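Local coordinates for glycosyl hydrolase family 2, TIM barrel domain protein (PDB 6ED2), which probably hydrolyses beta-glucuronides as a family 2 glycoside hydrolase of the gut bacterium Faecalibacterium prausnitzii, at residues 124-129 with 152-157; 187-192 with 585-590; 223-228 with 256-261; 431-436 with 466-471. One frame throughout, in Å; residues are numbered along the deposited sequence.

How the contacts relate
The four contacts sample three parts of a family 2 glycoside hydrolase. Contact 1 is a strand pairing within the sugar-binding domain, contact 3 one within the middle domain, and contact 4 joins two strands of the TIM barrel. Contact 2 ties a loop of the sugar-binding domain to a barrel loop, and the chain between its segments includes contacts 3 and 4. Contacts 2 and 4 lie on opposite sides of the chain's centre, 28 Å apart between centres. Contacts 3 and 4 come within about 8 Å (nearest atoms). One magnesium ion lies about 4 Å from the Phe-190 side chain of contact 2; another, bound by Thr-239 and Glu-241, lies about 8 Å from that of Leu-259.

Contact 1 (124-129 with 152-157)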
loop_
_atom_site.group_PDB
_atom_site.type_symbol
_atom_site.label_atom_id
_atom_site.label_comp_id
_atom_site.label_asym_id
_atom_site.label_seq_id
_atom_site.Cartn_x
_atom_site.Cartn_y
_atom_site.Cartn_z
ATOM N N PHE A 124 2.642 11.098 45.186
ATOM C CA PHE A 124 3.510 11.236 46.342
ATOM C C PHE A 124 4.574 12.283 46.043
ATOM O O PHE A 124 5.124 12.328 44.938
ATOM C CB PHE A 124 4.184 9.906 46.695
ATOM C CG PHE A 124 3.220 8.777 46.905
ATOM C CD1 PHE A 124 2.864 8.384 48.184
ATOM C CD2 PHE A 124 2.667 8.096 45.821
ATOM C CE1 PHE A 124 1.971 7.338 48.381
ATOM C CE2 PHE A 124 1.767 7.057 46.016
ATOM C CZ PHE A 124 1.423 6.682 47.299
ATOM N N VAL A 125 4.848 13.133 47.026
ATOM C CA VAL A 125 5.973 14.050 46.976
ATOM C C VAL A 125 6.862 13.756 48.183
ATOM O O VAL A 125 6.385 13.737 49.325
ATOM C CB VAL A 125 5.511 15.511 46.933
ATOM C CG1 VAL A 125 6.668 16.462 47.217
ATOM C CG2 VAL A 125 4.919 15.800 45.568
ATOM N N ASN A 126 8.139 13.477 47.923
ATOM C CA ASN A 126 9.078 13.056 48.966
ATOM C C ASN A 126 8.494 11.934 49.810
ATOM O O ASN A 126 8.589 11.939 51.035
ATOM C CB ASN A 126 9.489 14.237 49.847
ATOM C CG ASN A 126 10.114 15.359 49.042
ATOM O OD1 ASN A 126 10.850 15.107 48.076
ATOM N ND2 ASN A 126 9.800 16.605 49.405
ATOM N N GLY A 127 7.859 10.973 49.150
ATOM C CA GLY A 127 7.346 9.811 49.833
ATOM C C GLY A 127 6.003 9.971 50.519
ATOM O O GLY A 127 5.479 8.975 51.023
ATOM N N VAL A 128 5.409 11.167 50.564
ATOM C CA VAL A 128 4.141 11.351 51.259
ATOM C C VAL A 128 3.025 11.589 50.242
ATOM O O VAL A 128 3.167 12.404 49.316
ATOM C CB VAL A 128 4.214 12.469 52.325
ATOM C CG1 VAL A 128 5.656 12.835 52.673
ATOM C CG2 VAL A 128 3.411 13.686 51.954
ATOM N N GLU A 129 1.914 10.858 50.420
ATOM C CA GLU A 129 0.766 10.929 49.519
ATOM C C GLU A 129 0.058 12.266 49.661
ATOM O O GLU A 129 -0.273 12.682 50.772
ATOM C CB GLU A 129 -0.202 9.779 49.810
ATOM C CG GLU A 129 -1.259 9.547 48.722
ATOM C CD GLU A 129 -1.876 8.146 48.772
ATOM O OE1 GLU A 129 -1.448 7.322 49.612
ATOM O OE2 GLU A 129 -2.783 7.863 47.961
ATOM N N GLN A 152 15.640 23.189 47.174
ATOM C CA GLN A 152 16.165 21.844 46.996
ATOM C C GLN A 152 15.354 21.134 45.932
ATOM O O GLN A 152 14.312 21.622 45.476
ATOM C CB GLN A 152 16.142 21.041 48.302
ATOM C CG GLN A 152 16.869 21.727 49.426
ATOM C CD GLN A 152 16.735 20.995 50.724
ATOM O OE1 GLN A 152 16.977 19.790 50.797
ATOM N NE2 GLN A 152 16.338 21.717 51.769
ATOM N N PHE A 153 15.851 19.963 45.542
ATOM C CA PHE A 153 15.098 19.086 44.668
ATOM C C PHE A 153 14.103 18.257 45.480
ATOM O O PHE A 153 14.319 17.962 46.660
ATOM C CB PHE A 153 16.039 18.185 43.868
ATOM C CG PHE A 153 16.690 18.892 42.717
ATOM C CD1 PHE A 153 15.984 19.119 41.536
ATOM C CD2 PHE A 153 17.991 19.370 42.827
ATOM C CE1 PHE A 153 16.562 19.795 40.471
ATOM C CE2 PHE A 153 18.591 20.057 41.765
ATOM C CZ PHE A 153 17.879 20.261 40.580
ATOM N N ASN A 154 12.993 17.910 44.833
ATOM C CA ASN A 154 11.910 17.159 45.446
ATOM C C ASN A 154 11.515 16.011 44.536
ATOM O O ASN A 154 11.511 16.158 43.309
ATOM C CB ASN A 154 10.718 18.081 45.712
ATOM C CG ASN A 154 11.041 19.147 46.743
ATOM O OD1 ASN A 154 10.795 18.953 47.930
ATOM N ND2 ASN A 154 11.613 20.262 46.301
ATOM N N LYS A 155 11.187 14.868 45.134
ATOM C CA LYS A 155 10.812 13.688 44.370
ATOM C C LYS A 155 9.305 13.667 44.128
ATOM O O LYS A 155 8.511 13.785 45.068
ATOM C CB LYS A 155 11.244 12.410 45.080
ATOM C CG LYS A 155 10.817 11.171 44.314
ATOM C CD LYS A 155 11.787 10.033 44.508
ATOM C CE LYS A 155 13.060 10.271 43.732
ATOM N NZ LYS A 155 14.035 9.183 44.019
ATOM N N LEU A 156 8.917 13.528 42.865
ATOM C CA LEU A 156 7.526 13.389 42.464
ATOM C C LEU A 156 7.330 11.973 41.961
ATOM O O LEU A 156 7.938 11.585 40.956
ATOM C CB LEU A 156 7.167 14.398 41.379
ATOM C CG LEU A 156 5.816 14.255 40.695
ATOM C CD1 LEU A 156 4.684 14.186 41.738
ATOM C CD2 LEU A 156 5.643 15.438 39.753
ATOM N N SER A 157 6.499 11.202 42.658
ATOM C CA SER A 157 6.164 9.842 42.253
ATOM C C SER A 157 4.668 9.742 42.010
ATOM O O SER A 157 3.870 10.196 42.836
ATOM C CB SER A 157 6.582 8.819 43.309
ATOM O OG SER A 157 7.891 9.097 43.758
HETATM O O HOH W 1 7.727 10.742 46.384
#
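Phe-124 and Ser-157 form an antiparallel hydrogen-bonded pair, with Phe-124 N to Ser-157 O at 2.8 Å and Ser-157 N to Phe-124 O at 2.9 Å. Val-125 and Leu-156 follow as a non-hydrogen-bonded pair, after which 124-129 reverses through a type I' turn from Val-125 to Val-128. This hairpin and strand 152-161 belong to the antiparallel sheet of the sugar-binding domain. Asn-126, at the first corner of that turn, still reaches Lys-155 O through its backbone N at 2.9 Å.

With CG beside the backbone N (chi1 -58°), the Asn-126 amide reaches across to the opposing strand: OD1 accepts from Lys-155 N at 3.0 Å, and ND2 donates to Asn-154 OD1 at 2.9 Å. The second bond is almost straight, at 177°, and uses a lone pair of the Asn-154 side-chain carbonyl. Asn-154 OD1 also accepts from Arg-149 N, and Asn-126 ND2 also reaches Ile-147 O. On the sheet face opposite Phe-124 and Ser-157, Val-125 CG2 meets Leu-156 CD1 at 4.2 Å.

Both ends of the Asn-126 amide are therefore engaged, which fixes its rotation and lets OD1 stand in for a backbone carbonyl toward Lys-155 N, while ND2 ties the turn to Asn-154.

Contact 2 (187-192 with 585-590); sequences YFDFYN and FQTTEG
Asp-189 sends its backbone O against the side of Thr-587, 3.1 Å from CB. Its carboxylate, modelled in two conformers, lies in the one described here with OD2 by Thr-587 CG2, and in that conformer OD1 forms a salt bridge with Arg-593 of the barrel part.

Phe-190 comes next, its backbone bridged singly to that of Thr-587. CG occupies the crowded position between the backbone N and the carbonyl carbon (chi1 51°), and the ring is carried off from 585-590, although CB stays 4.3 Å from Phe-585 CE1. One face of the Phe-190 ring is covered from within its own loop, where Phe-188 CD1 stands 3.3 Å above the plane, over the ring centre.

Tyr-191 supplies the backbone hydrogen bond of the contact, its N lying 3.0 Å from Gln-586 O. The donor approaches from above the carbonyl plane, 36° out of it, instead of on a lone pair. The Tyr-191 side chain runs alongside 586-588: CB rests 4.0 Å from Gln-586 CG, and the ring turns its edge to Thr-587 O, which is 3.4 Å from CD1. That same Thr-587 O receives a weak bond from Gln-586 NE2. Beyond the ring, Tyr-191 OH meets Arg-87 NE, and Tyr-191 O accepts from Arg-330.

Two irregular loops are thus joined by one backbone bond and a run of side-chain packing. The arrangement is a domain interface: a loop of the sugar-binding domain lies against a loop following barrel strand 574-580, at the C-terminal end of the strands, where TIM-barrel enzymes carry their active sites.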
loop_
_atom_site.group_PDB
_atom_site.type_symbol
_atom_site.label_atom_id
_atom_site.label_comp_id
_atom_site.label_asym_id
_atom_site.label_seq_id
_atom_site.Cartn_x
_atom_site.Cartn_y
_atom_site.Cartn_z
ATOM N N TYR A 187 -15.269 -2.184 26.920
ATOM C CA TYR A 187 -16.568 -2.192 26.262
ATOM C C TYR A 187 -16.649 -1.114 25.208
ATOM O O TYR A 187 -17.750 -0.809 24.731
ATOM C CB TYR A 187 -17.720 -1.992 27.262
ATOM C CG TYR A 187 -17.816 -3.018 28.367
ATOM C CD1 TYR A 187 -17.135 -4.238 28.290
ATOM C CD2 TYR A 187 -18.588 -2.762 29.502
ATOM C CE1 TYR A 187 -17.223 -5.167 29.314
ATOM C CE2 TYR A 187 -18.678 -3.670 30.522
ATOM C CZ TYR A 187 -18.000 -4.871 30.430
ATOM O OH TYR A 187 -18.101 -5.773 31.450
ATOM N N PHE A 188 -15.510 -0.514 24.859
ATOM C CA PHE A 188 -15.459 0.588 23.916
ATOM C C PHE A 188 -14.497 0.249 22.788
ATOM O O PHE A 188 -13.677 -0.665 22.876
ATOM C CB PHE A 188 -15.057 1.910 24.591
ATOM C CG PHE A 188 -13.884 1.794 25.513
ATOM C CD1 PHE A 188 -12.581 1.934 25.028
ATOM C CD2 PHE A 188 -14.075 1.557 26.869
ATOM C CE1 PHE A 188 -11.475 1.845 25.892
ATOM C CE2 PHE A 188 -12.993 1.449 27.744
ATOM C CZ PHE A 188 -11.687 1.595 27.258
ATOM N N ASP A 189 -14.626 0.935 21.657
ATOM C CA ASP A 189 -13.874 0.481 20.484
ATOM C C ASP A 189 -12.389 0.846 20.561
ATOM O O ASP A 189 -11.555 0.090 20.060
ATOM C CB ASP A 189 -14.507 1.047 19.200
ATOM C CG ASP A 189 -13.983 0.383 17.919
ATOM O OD1 ASP A 189 -14.313 0.871 16.808
ATOM O OD2 ASP A 189 -13.246 -0.619 18.012
ATOM N N PHE A 190 -12.028 1.939 21.230
ATOM C CA PHE A 190 -10.693 2.510 21.100
ATOM C C PHE A 190 -9.698 1.845 22.052
ATOM O O PHE A 190 -10.075 1.265 23.074
ATOM C CB PHE A 190 -10.730 4.038 21.307
ATOM C CG PHE A 190 -11.443 4.492 22.567
ATOM C CD1 PHE A 190 -10.714 4.864 23.700
ATOM C CD2 PHE A 190 -12.825 4.608 22.601
ATOM C CE1 PHE A 190 -11.353 5.315 24.857
ATOM C CE2 PHE A 190 -13.475 5.062 23.753
ATOM C CZ PHE A 190 -12.728 5.419 24.885
ATOM N N TYR A 191 -8.419 1.901 21.681
ATOM C CA TYR A 191 -7.384 1.241 22.462
ATOM C C TYR A 191 -7.262 1.873 23.853
ATOM O O TYR A 191 -7.413 3.087 24.028
ATOM C CB TYR A 191 -6.039 1.302 21.733
ATOM C CG TYR A 191 -5.006 0.347 22.310
ATOM C CD1 TYR A 191 -4.909 -0.960 21.846
ATOM C CD2 TYR A 191 -4.148 0.742 23.344
ATOM C CE1 TYR A 191 -3.979 -1.853 22.381
ATOM C CE2 TYR A 191 -3.215 -0.149 23.891
ATOM C CZ TYR A 191 -3.148 -1.443 23.403
ATOM O OH TYR A 191 -2.235 -2.338 23.928
ATOM N N ASN A 192 -6.966 1.041 24.850
ATOM C CA ASN A 192 -6.893 1.504 26.240
ATOM C C ASN A 192 -5.547 2.180 26.536
ATOM O O ASN A 192 -4.802 1.783 27.428
ATOM C CB ASN A 192 -7.142 0.340 27.195
ATOM C CG ASN A 192 -7.364 0.803 28.634
ATOM O OD1 ASN A 192 -8.062 1.789 28.875
ATOM N ND2 ASN A 192 -6.768 0.095 29.593
ATOM N N PHE A 585 -7.439 5.603 13.650
ATOM C CA PHE A 585 -7.013 5.618 15.042
ATOM C C PHE A 585 -6.935 4.188 15.538
ATOM O O PHE A 585 -7.475 3.264 14.918
ATOM C CB PHE A 585 -7.961 6.457 15.927
ATOM C CG PHE A 585 -9.389 5.929 15.988
ATOM C CD1 PHE A 585 -9.773 5.033 16.975
ATOM C CD2 PHE A 585 -10.343 6.345 15.068
ATOM C CE1 PHE A 585 -11.077 4.545 17.031
ATOM C CE2 PHE A 585 -11.659 5.867 15.121
ATOM C CZ PHE A 585 -12.027 4.969 16.109
ATOM N N GLN A 586 -6.275 4.019 16.684
ATOM C CA GLN A 586 -5.978 2.696 17.215
ATOM C C GLN A 586 -7.134 2.153 18.055
ATOM O O GLN A 586 -7.716 2.865 18.884
ATOM C CB GLN A 586 -4.710 2.723 18.068
ATOM C CG GLN A 586 -4.110 1.345 18.246
ATOM C CD GLN A 586 -3.723 0.758 16.907
ATOM O OE1 GLN A 586 -3.071 1.426 16.103
ATOM N NE2 GLN A 586 -4.161 -0.470 16.632
ATOM N N THR A 587 -7.424 0.879 17.858
ATOM C CA THR A 587 -8.392 0.095 18.622
ATOM C C THR A 587 -7.669 -1.110 19.202
ATOM O O THR A 587 -6.503 -1.361 18.899
ATOM C CB THR A 587 -9.551 -0.373 17.736
ATOM O OG1 THR A 587 -9.058 -1.351 16.804
ATOM C CG2 THR A 587 -10.158 0.807 16.962
ATOM N N THR A 588 -8.375 -1.882 20.018
ATOM C CA THR A 588 -7.854 -3.182 20.408
ATOM C C THR A 588 -7.763 -4.097 19.188
ATOM O O THR A 588 -8.378 -3.843 18.148
ATOM C CB THR A 588 -8.751 -3.819 21.468
ATOM O OG1 THR A 588 -10.091 -3.848 20.971
ATOM C CG2 THR A 588 -8.722 -2.995 22.749
ATOM N N GLU A 589 -6.970 -5.162 19.318
ATOM C CA GLU A 589 -6.816 -6.119 18.227
ATOM C C GLU A 589 -8.117 -6.878 17.989
ATOM O O GLU A 589 -8.871 -7.157 18.919
ATOM C CB GLU A 589 -5.708 -7.127 18.531
ATOM C CG GLU A 589 -4.305 -6.552 18.591
ATOM C CD GLU A 589 -3.215 -7.628 18.548
ATOM O OE1 GLU A 589 -3.304 -8.569 17.722
ATOM O OE2 GLU A 589 -2.263 -7.532 19.352
ATOM N N GLY A 590 -8.370 -7.219 16.727
ATOM C CA GLY A 590 -9.528 -8.043 16.378
ATOM C C GLY A 590 -9.597 -8.278 14.883
ATOM O O GLY A 590 -8.988 -7.551 14.082
#

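Contact 3 (223-228 with 256-261)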
loop_
_atom_site.group_PDB
_atom_site.type_symbol
_atom_site.label_atom_id
_atom_site.label_comp_id
_atom_site.label_asym_id
_atom_site.label_seq_id
_atom_site.Cartn_x
_atom_site.Cartn_y
_atom_site.Cartn_z
ATOM N N GLY A 223 -23.819 46.748 21.251
ATOM C CA GLY A 223 -22.674 45.896 21.483
ATOM C C GLY A 223 -23.050 44.621 22.195
ATOM O O GLY A 223 -23.904 43.869 21.724
ATOM N N ALA A 224 -22.436 44.379 23.348
ATOM C CA ALA A 224 -22.688 43.149 24.069
ATOM C C ALA A 224 -22.451 43.382 25.547
ATOM O O ALA A 224 -21.819 44.361 25.952
ATOM C CB ALA A 224 -21.802 42.012 23.555
ATOM N N GLU A 225 -22.974 42.468 26.347
ATOM C CA GLU A 225 -22.771 42.470 27.785
ATOM C C GLU A 225 -22.349 41.081 28.234
ATOM O O GLU A 225 -22.865 40.077 27.744
ATOM C CB GLU A 225 -24.042 42.890 28.535
ATOM C CG GLU A 225 -24.634 44.178 28.015
ATOM C CD GLU A 225 -25.710 44.732 28.916
ATOM O OE1 GLU A 225 -25.896 45.970 28.921
ATOM O OE2 GLU A 225 -26.372 43.927 29.608
ATOM N N ILE A 226 -21.404 41.036 29.164
ATOM C CA ILE A 226 -20.916 39.800 29.747
ATOM C C ILE A 226 -21.224 39.861 31.230
ATOM O O ILE A 226 -20.668 40.710 31.938
ATOM C CB ILE A 226 -19.401 39.611 29.531
ATOM C CG1 ILE A 226 -19.013 39.827 28.061
ATOM C CG2 ILE A 226 -18.987 38.242 30.038
ATOM C CD1 ILE A 226 -17.496 40.008 27.827
ATOM N N ASP A 227 -22.104 38.975 31.701
ATOM C CA ASP A 227 -22.296 38.778 33.130
ATOM C C ASP A 227 -21.264 37.769 33.614
ATOM O O ASP A 227 -21.106 36.693 33.024
ATOM C CB ASP A 227 -23.704 38.269 33.458
ATOM C CG ASP A 227 -24.815 39.241 33.030
ATOM O OD1 ASP A 227 -24.572 40.464 32.912
ATOM O OD2 ASP A 227 -25.947 38.760 32.812
ATOM N N TYR A 228 -20.579 38.105 34.697
ATOM C CA TYR A 228 -19.518 37.271 35.203
ATOM C C TYR A 228 -19.763 36.990 36.674
ATOM O O TYR A 228 -20.417 37.762 37.376
ATOM C CB TYR A 228 -18.139 37.946 34.996
ATOM C CG TYR A 228 -17.898 39.136 35.906
ATOM C CD1 TYR A 228 -17.448 38.956 37.201
ATOM C CD2 TYR A 228 -18.115 40.431 35.471
ATOM C CE1 TYR A 228 -17.236 40.021 38.039
ATOM C CE2 TYR A 228 -17.895 41.518 36.317
ATOM C CZ TYR A 228 -17.459 41.298 37.600
ATOM O OH TYR A 228 -17.230 42.349 38.474
ATOM N N THR A 256 -19.209 39.698 41.268
ATOM C CA THR A 256 -20.240 39.533 40.258
ATOM C C THR A 256 -20.406 40.883 39.591
ATOM O O THR A 256 -20.086 41.919 40.181
ATOM C CB THR A 256 -21.589 39.074 40.844
ATOM O OG1 THR A 256 -22.036 40.054 41.790
ATOM C CG2 THR A 256 -21.463 37.729 41.543
ATOM N N GLY A 257 -20.884 40.871 38.356
ATOM C CA GLY A 257 -21.077 42.119 37.659
ATOM C C GLY A 257 -21.309 41.875 36.184
ATOM O O GLY A 257 -21.507 40.742 35.737
ATOM N N THR A 258 -21.270 42.971 35.443
ATOM C CA THR A 258 -21.523 42.971 34.016
ATOM C C THR A 258 -20.434 43.785 33.340
ATOM O O THR A 258 -20.137 44.901 33.773
ATOM C CB THR A 258 -22.914 43.545 33.716
ATOM O OG1 THR A 258 -23.901 42.724 34.358
ATOM C CG2 THR A 258 -23.183 43.564 32.214
ATOM N N LEU A 259 -19.814 43.226 32.302
ATOM C CA LEU A 259 -18.904 43.990 31.457
ATOM C C LEU A 259 -19.686 44.448 30.235
ATOM O O LEU A 259 -20.267 43.626 29.522
ATOM C CB LEU A 259 -17.679 43.164 31.057
ATOM C CG LEU A 259 -16.904 42.569 32.241
ATOM C CD1 LEU A 259 -16.053 41.408 31.785
ATOM C CD2 LEU A 259 -16.060 43.641 32.954
ATOM N N VAL A 260 -19.732 45.753 30.017
ATOM C CA VAL A 260 -20.416 46.337 28.867
ATOM C C VAL A 260 -19.374 46.599 27.798
ATOM O O VAL A 260 -18.423 47.354 28.030
ATOM C CB VAL A 260 -21.150 47.632 29.254
ATOM C CG1 VAL A 260 -21.858 48.237 28.060
ATOM C CG2 VAL A 260 -22.138 47.353 30.378
ATOM N N VAL A 261 -19.538 45.983 26.625
ATOM C CA VAL A 261 -18.561 46.096 25.542
ATOM C C VAL A 261 -19.253 46.745 24.352
ATOM O O VAL A 261 -19.952 46.076 23.577
ATOM C CB VAL A 261 -17.951 44.744 25.158
ATOM C CG1 VAL A 261 -16.867 44.940 24.117
ATOM C CG2 VAL A 261 -17.392 44.041 26.382
#
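Tyr-228 lays its ring over the backbone of Gly-257, its cross-strand partner. Gly-257 N lies 3.5 Å above the ring plane, displaced toward the rim, and CE2 comes within 3.4 Å of Gly-257 C. The ring gets there because CG sits between the backbone N and the carbonyl carbon (chi1 72°), turning it across the neighbouring strand. A beta carbon on Gly-257 would collide with Tyr-228 OH, and the backbone angles alone call for glycine. The hydroxyl is held beyond the strand pair by Gly-254 O and Ser-252 OG. With an alanine in place of Tyr-228, the Gly-257 backbone would probably lose its cover and Ser-252 and Gly-254 their shared hydroxyl partner.

The same side of the sheet continues through Leu-259, whose CG is 4.1 Å from Tyr-228 CD2, and Ile-226, whose CB faces Leu-259 CB at 4.2 Å. On the other side, Thr-258 OG1 donates to Asp-227 OD1 at 2.8 Å, meeting the carboxylate on its anti side and 34° out of its plane. Arg-218, on the next strand, forms salt bridges to that oxygen and to Glu-225 OE2.

Backbone bonds hold the strands at 161° between their directions, and Ile-226, Leu-259 and Val-261 pack on strand 238-244 of a second sheet. Two antiparallel sheets packed face to face are characteristic of the immunoglobulin-like beta-sandwich domain of family 2 glycoside hydrolases.

Contact 4 (431-436 with 466-471); sequences PSVIAW and QKRPRT
Val-433 O accepts from Arg-468 NH1 at 2.8 Å. The oxygen lies near the guanidinium plane, at its edge, while the donor is tilted 31° from the carbonyl plane. A bend at chi3 (-71°) directs the arginine's end toward Val-433 O, after CG has passed 3.4 Å from Ile-434 O.

Both faces of the guanidinium are covered. Gln-466 OE1 sits over the centre of one, 3.3 Å above it, and Trp-436 CZ2 lies over the other, displaced toward its rim, with the indole turned 69° to it and NH2 at the indole edge. Asp-464 takes NH2 in a salt bridge and Trp-436 NE1 in a hydrogen bond, so one carboxylate positions both side chains. A methionine in place of Arg-468 would probably leave Val-433 O without this donor and Asp-464 without its charged mate.

The strands join where Trp-436 N meets Pro-469 O at 3.1 Å and Thr-471 N meets Trp-436 O at 2.9 Å, a parallel bridge that pairs Trp-436 with Arg-470. Helix 449-463 connects strands 433-440 and 470-474, and the contact joins their N-terminal ends in a beta-alpha-beta unit, the repeating element of the TIM barrel.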
loop_
_atom_site.group_PDB
_atom_site.type_symbol
_atom_site.label_atom_id
_atom_site.label_comp_id
_atom_site.label_asym_id
_atom_site.label_seq_id
_atom_site.Cartn_x
_atom_site.Cartn_y
_atom_site.Cartn_z
ATOM N N PRO A 431 -15.340 30.016 24.190
ATOM C CA PRO A 431 -16.362 30.349 23.189
ATOM C C PRO A 431 -16.627 29.188 22.242
ATOM O O PRO A 431 -17.764 29.019 21.785
ATOM C CB PRO A 431 -15.765 31.561 22.462
ATOM C CG PRO A 431 -14.300 31.441 22.687
ATOM C CD PRO A 431 -14.143 30.863 24.062
ATOM N N SER A 432 -15.616 28.354 21.974
ATOM C CA SER A 432 -15.782 27.243 21.040
ATOM C C SER A 432 -16.783 26.202 21.541
ATOM O O SER A 432 -17.458 25.567 20.723
ATOM C CB SER A 432 -14.427 26.571 20.753
ATOM O OG SER A 432 -13.850 25.999 21.923
ATOM N N VAL A 433 -16.907 26.020 22.856
ATOM C CA VAL A 433 -17.736 24.956 23.431
ATOM C C VAL A 433 -19.202 25.399 23.428
ATOM O O VAL A 433 -19.580 26.338 24.139
ATOM C CB VAL A 433 -17.265 24.597 24.841
ATOM C CG1 VAL A 433 -18.256 23.645 25.541
ATOM C CG2 VAL A 433 -15.873 23.973 24.774
ATOM N N ILE A 434 -20.037 24.722 22.638
ATOM C CA ILE A 434 -21.433 25.122 22.470
ATOM C C ILE A 434 -22.433 24.047 22.890
ATOM O O ILE A 434 -23.639 24.300 22.849
ATOM C CB ILE A 434 -21.727 25.579 21.023
ATOM C CG1 ILE A 434 -21.165 24.605 19.982
ATOM C CG2 ILE A 434 -21.154 26.962 20.765
ATOM C CD1 ILE A 434 -22.071 23.434 19.665
ATOM N N ALA A 435 -21.986 22.863 23.299
ATOM C CA ALA A 435 -22.931 21.810 23.663
ATOM C C ALA A 435 -22.210 20.749 24.472
ATOM O O ALA A 435 -20.984 20.614 24.395
ATOM C CB ALA A 435 -23.589 21.175 22.431
ATOM N N TRP A 436 -22.997 19.989 25.238
ATOM C CA TRP A 436 -22.509 18.925 26.109
ATOM C C TRP A 436 -23.078 17.597 25.643
ATOM O O TRP A 436 -24.290 17.475 25.458
ATOM C CB TRP A 436 -22.926 19.148 27.574
ATOM C CG TRP A 436 -22.687 20.544 28.073
ATOM C CD1 TRP A 436 -23.629 21.495 28.358
ATOM C CD2 TRP A 436 -21.415 21.153 28.320
ATOM N NE1 TRP A 436 -23.021 22.649 28.798
ATOM C CE2 TRP A 436 -21.660 22.463 28.784
ATOM C CE3 TRP A 436 -20.091 20.708 28.219
ATOM C CZ2 TRP A 436 -20.626 23.341 29.123
ATOM C CZ3 TRP A 436 -19.062 21.586 28.573
ATOM C CH2 TRP A 436 -19.339 22.882 29.006
ATOM N N GLN A 466 -24.297 29.147 30.968
ATOM C CA GLN A 466 -24.788 29.544 29.654
ATOM C C GLN A 466 -25.921 28.664 29.158
ATOM O O GLN A 466 -26.495 28.967 28.108
ATOM C CB GLN A 466 -23.644 29.529 28.629
ATOM C CG GLN A 466 -22.542 30.527 28.944
ATOM C CD GLN A 466 -21.373 30.436 27.972
ATOM O OE1 GLN A 466 -21.535 30.073 26.803
ATOM N NE2 GLN A 466 -20.191 30.774 28.452
ATOM N N LYS A 467 -26.241 27.581 29.873
ATOM C CA LYS A 467 -27.402 26.751 29.551
ATOM C C LYS A 467 -27.323 26.252 28.106
ATOM O O LYS A 467 -28.280 26.340 27.333
ATOM C CB LYS A 467 -28.702 27.526 29.816
ATOM C CG LYS A 467 -28.843 28.001 31.284
ATOM C CD LYS A 467 -29.226 26.824 32.199
ATOM C CE LYS A 467 -29.324 27.203 33.695
ATOM N NZ LYS A 467 -28.054 26.927 34.453
ATOM N N ARG A 468 -26.148 25.742 27.742
ATOM C CA ARG A 468 -25.927 25.229 26.402
ATOM C C ARG A 468 -26.646 23.896 26.225
ATOM O O ARG A 468 -26.803 23.134 27.187
ATOM C CB ARG A 468 -24.431 25.048 26.139
ATOM C CG ARG A 468 -23.763 26.288 25.591
ATOM C CD ARG A 468 -22.265 26.245 25.828
ATOM N NE ARG A 468 -21.941 26.433 27.237
ATOM C CZ ARG A 468 -20.782 26.921 27.677
ATOM N NH1 ARG A 468 -19.803 27.234 26.817
ATOM N NH2 ARG A 468 -20.600 27.088 28.981
ATOM N N PRO A 469 -27.051 23.573 24.998
ATOM C CA PRO A 469 -27.865 22.364 24.767
ATOM C C PRO A 469 -27.143 21.079 25.150
ATOM O O PRO A 469 -25.912 20.985 25.071
ATOM C CB PRO A 469 -28.150 22.411 23.260
ATOM C CG PRO A 469 -27.123 23.359 22.692
ATOM C CD PRO A 469 -26.854 24.362 23.773
ATOM N N ARG A 470 -27.928 20.085 25.586
ATOM C CA ARG A 470 -27.411 18.793 26.031
ATOM C C ARG A 470 -27.871 17.683 25.095
ATOM O O ARG A 470 -29.000 17.712 24.590
ATOM C CB ARG A 470 -27.860 18.458 27.456
ATOM C CG ARG A 470 -27.602 19.555 28.487
ATOM C CD ARG A 470 -28.657 19.490 29.598
ATOM N NE ARG A 470 -29.983 19.749 29.037
ATOM C CZ ARG A 470 -31.131 19.572 29.683
ATOM N NH1 ARG A 470 -31.125 19.124 30.928
ATOM N NH2 ARG A 470 -32.279 19.849 29.080
ATOM N N THR A 471 -26.994 16.703 24.870
ATOM C CA THR A 471 -27.269 15.596 23.967
ATOM C C THR A 471 -26.558 14.358 24.495
ATOM O O THR A 471 -25.863 14.400 25.513
ATOM C CB THR A 471 -26.832 15.914 22.518
ATOM O OG1 THR A 471 -27.439 14.977 21.608
ATOM C CG2 THR A 471 -25.304 15.826 22.364
#